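Local coordinates for probable serine protease HTRA3 (Homo sapiens, PDB 2P3W), which is probably a serine protease of the HtrA family whose PDZ domain binds hydrophobic C-terminal peptide tails, including a phage-derived ligand, at residues 71-76 / 81-86. Residues are numbered along the deposited sequence; the frame is centred on the assembly and turned at random.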
loop_
_atom_site.group_PDB
_atom_site.type_symbol
_atom_site.label_atom_id
_atom_site.label_comp_id
_atom_site.label_asym_id
_atom_site.label_seq_id
_atom_site.Cartn_x
_atom_site.Cartn_y
_atom_site.Cartn_z
ATOM N N SER A 71 -15.343 1.006 5.305
ATOM C CA SER A 71 -15.554 2.457 5.429
ATOM C C SER A 71 -15.477 2.940 6.880
ATOM O O SER A 71 -15.072 4.097 7.149
ATOM C CB SER A 71 -16.899 2.855 4.817
ATOM O OG SER A 71 -17.991 2.276 5.524
ATOM N N GLU A 72 -15.874 2.076 7.818
ATOM C CA GLU A 72 -15.846 2.431 9.237
ATOM C C GLU A 72 -14.413 2.513 9.720
ATOM O O GLU A 72 -14.082 3.379 10.525
ATOM C CB GLU A 72 -16.610 1.403 10.078
ATOM C CG GLU A 72 -18.097 1.351 9.765
ATOM C CD GLU A 72 -18.800 0.154 10.367
ATOM O OE1 GLU A 72 -18.166 -0.886 10.607
ATOM O OE2 GLU A 72 -20.019 0.253 10.578
ATOM N N LEU A 73 -13.540 1.628 9.235
ATOM C CA LEU A 73 -12.138 1.675 9.659
ATOM C C LEU A 73 -11.439 2.888 9.015
ATOM O O LEU A 73 -10.638 3.601 9.647
ATOM C CB LEU A 73 -11.411 0.378 9.321
ATOM C CG LEU A 73 -9.941 0.334 9.770
ATOM C CD1 LEU A 73 -9.757 0.581 11.295
ATOM C CD2 LEU A 73 -9.385 -1.013 9.338
ATOM N N GLN A 74 -11.728 3.121 7.747
ATOM C CA GLN A 74 -11.248 4.349 7.092
ATOM C C GLN A 74 -11.595 5.596 7.936
ATOM O O GLN A 74 -10.742 6.466 8.161
ATOM C CB GLN A 74 -11.859 4.473 5.697
ATOM C CG GLN A 74 -11.189 5.544 4.870
ATOM C CD GLN A 74 -11.832 5.747 3.518
ATOM O OE1 GLN A 74 -12.540 4.868 3.009
ATOM N NE2 GLN A 74 -11.601 6.921 2.925
ATOM N N GLU A 75 -12.831 5.684 8.416
ATOM C CA GLU A 75 -13.263 6.843 9.204
ATOM C C GLU A 75 -12.498 6.906 10.540
ATOM O O GLU A 75 -12.095 7.979 10.988
ATOM C CB GLU A 75 -14.780 6.807 9.440
ATOM C CG GLU A 75 -15.345 7.879 10.377
ATOM C CD GLU A 75 -15.512 9.241 9.738
ATOM O OE1 GLU A 75 -14.793 9.558 8.761
ATOM O OE2 GLU A 75 -16.396 10.002 10.223
ATOM N N ALA A 76 -12.306 5.760 11.183
ATOM C CA ALA A 76 -11.517 5.727 12.440
ATOM C C ALA A 76 -10.071 6.178 12.251
ATOM O O ALA A 76 -9.544 6.953 13.050
ATOM C CB ALA A 76 -11.565 4.375 13.061
ATOM N N SER A 81 -6.946 8.664 17.288
ATOM C CA SER A 81 -5.547 8.370 17.475
ATOM C C SER A 81 -5.213 8.187 18.955
ATOM O O SER A 81 -5.493 9.089 19.787
ATOM C CB SER A 81 -4.695 9.506 16.922
ATOM O OG SER A 81 -3.310 9.150 16.940
ATOM N N PRO A 82 -4.609 7.033 19.311
ATOM C CA PRO A 82 -4.327 5.860 18.512
ATOM C C PRO A 82 -5.624 5.064 18.385
ATOM O O PRO A 82 -6.649 5.461 18.949
ATOM C CB PRO A 82 -3.307 5.088 19.356
ATOM C CG PRO A 82 -3.722 5.432 20.746
ATOM C CD PRO A 82 -4.177 6.864 20.703
ATOM N N LEU A 83 -5.540 3.930 17.715
ATOM C CA LEU A 83 -6.637 2.987 17.546
ATOM C C LEU A 83 -6.330 1.712 18.330
ATOM O O LEU A 83 -5.314 1.035 18.063
ATOM C CB LEU A 83 -6.792 2.637 16.063
ATOM C CG LEU A 83 -7.022 3.785 15.054
ATOM C CD1 LEU A 83 -7.333 3.178 13.676
ATOM C CD2 LEU A 83 -8.123 4.639 15.500
ATOM N N LEU A 84 -7.220 1.378 19.270
ATOM C CA LEU A 84 -7.169 0.097 19.968
ATOM C C LEU A 84 -7.929 -0.917 19.118
ATOM O O LEU A 84 -9.152 -0.918 19.086
ATOM C CB LEU A 84 -7.740 0.243 21.382
ATOM C CG LEU A 84 -6.989 1.200 22.314
ATOM C CD1 LEU A 84 -7.806 1.511 23.545
ATOM C CD2 LEU A 84 -5.638 0.638 22.715
ATOM N N LEU A 85 -7.179 -1.773 18.426
ATOM C CA LEU A 85 -7.749 -2.680 17.431
ATOM C C LEU A 85 -7.798 -4.089 17.993
ATOM O O LEU A 85 -6.768 -4.605 18.407
ATOM C CB LEU A 85 -6.928 -2.664 16.142
ATOM C CG LEU A 85 -6.856 -1.318 15.382
ATOM C CD1 LEU A 85 -6.032 -1.394 14.134
ATOM C CD2 LEU A 85 -8.256 -0.826 15.064
ATOM N N GLU A 86 -8.992 -4.673 17.993
ATOM C CA GLU A 86 -9.234 -6.055 18.399
ATOM C C GLU A 86 -9.141 -6.915 17.153
ATOM O O GLU A 86 -9.839 -6.668 16.166
ATOM C CB GLU A 86 -10.644 -6.159 18.997
ATOM C CG GLU A 86 -11.059 -7.476 19.694
ATOM C CD GLU A 86 -12.390 -7.317 20.475
ATOM O OE1 GLU A 86 -12.510 -6.401 21.327
ATOM O OE2 GLU A 86 -13.336 -8.091 20.224
#
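Leu83 reaches from strand 83-86 to the inner side of helix 71-76 and divides its two methyl groups between residues one helical turn apart. CD2 lies beside Ala76, 4.2 Å from its CB and 3.7 Å from its carbonyl O, a van der Waals contact with the helix backbone. The other branch, CD1, meets CD1 of Leu73 at 4.3 Å, methyl against methyl. Chi1 of -57° puts CG of Leu83 opposite the carbonyl carbon, and from there the two methyls fork toward the helix. Leu73 leaves the helix at an angle to the strand, and the far part of its side chain closes on it: chi1 near trans sets CG opposite the backbone N, and chi2 of 57° then turns CD1 toward the strand leucines. That same methyl also touches CD2 of Leu85 at 4.3 Å, so one carbon bridges two strand residues. Leu83 and Leu85 share a strand face, as alternate residues do, and both point at the helix. Ala76 and Leu83 are the residues whose CA atoms come nearest, 7.6 Å apart, consistent with the small side chain of Ala76. No hydrogen bond crosses between the segments; burial of apolar side chains does the work, illustrating how a helix packs on a sheet through a few aliphatic side chains. The axes of helix 71-76 and strand 83-86 run roughly antiparallel, at 152°, and approach to 11.2 Å. Within the PDZ fold, strand 83-89 lies between strands 58-62 and 92-103, pairing antiparallel with each, and Leu83 and Leu85 both also pack on Val62. Helix 70-79 also meets strand 10-14, where Leu73 packs on Ile10 and Met12; in PDZ domains such a helix and strand border the peptide-binding groove.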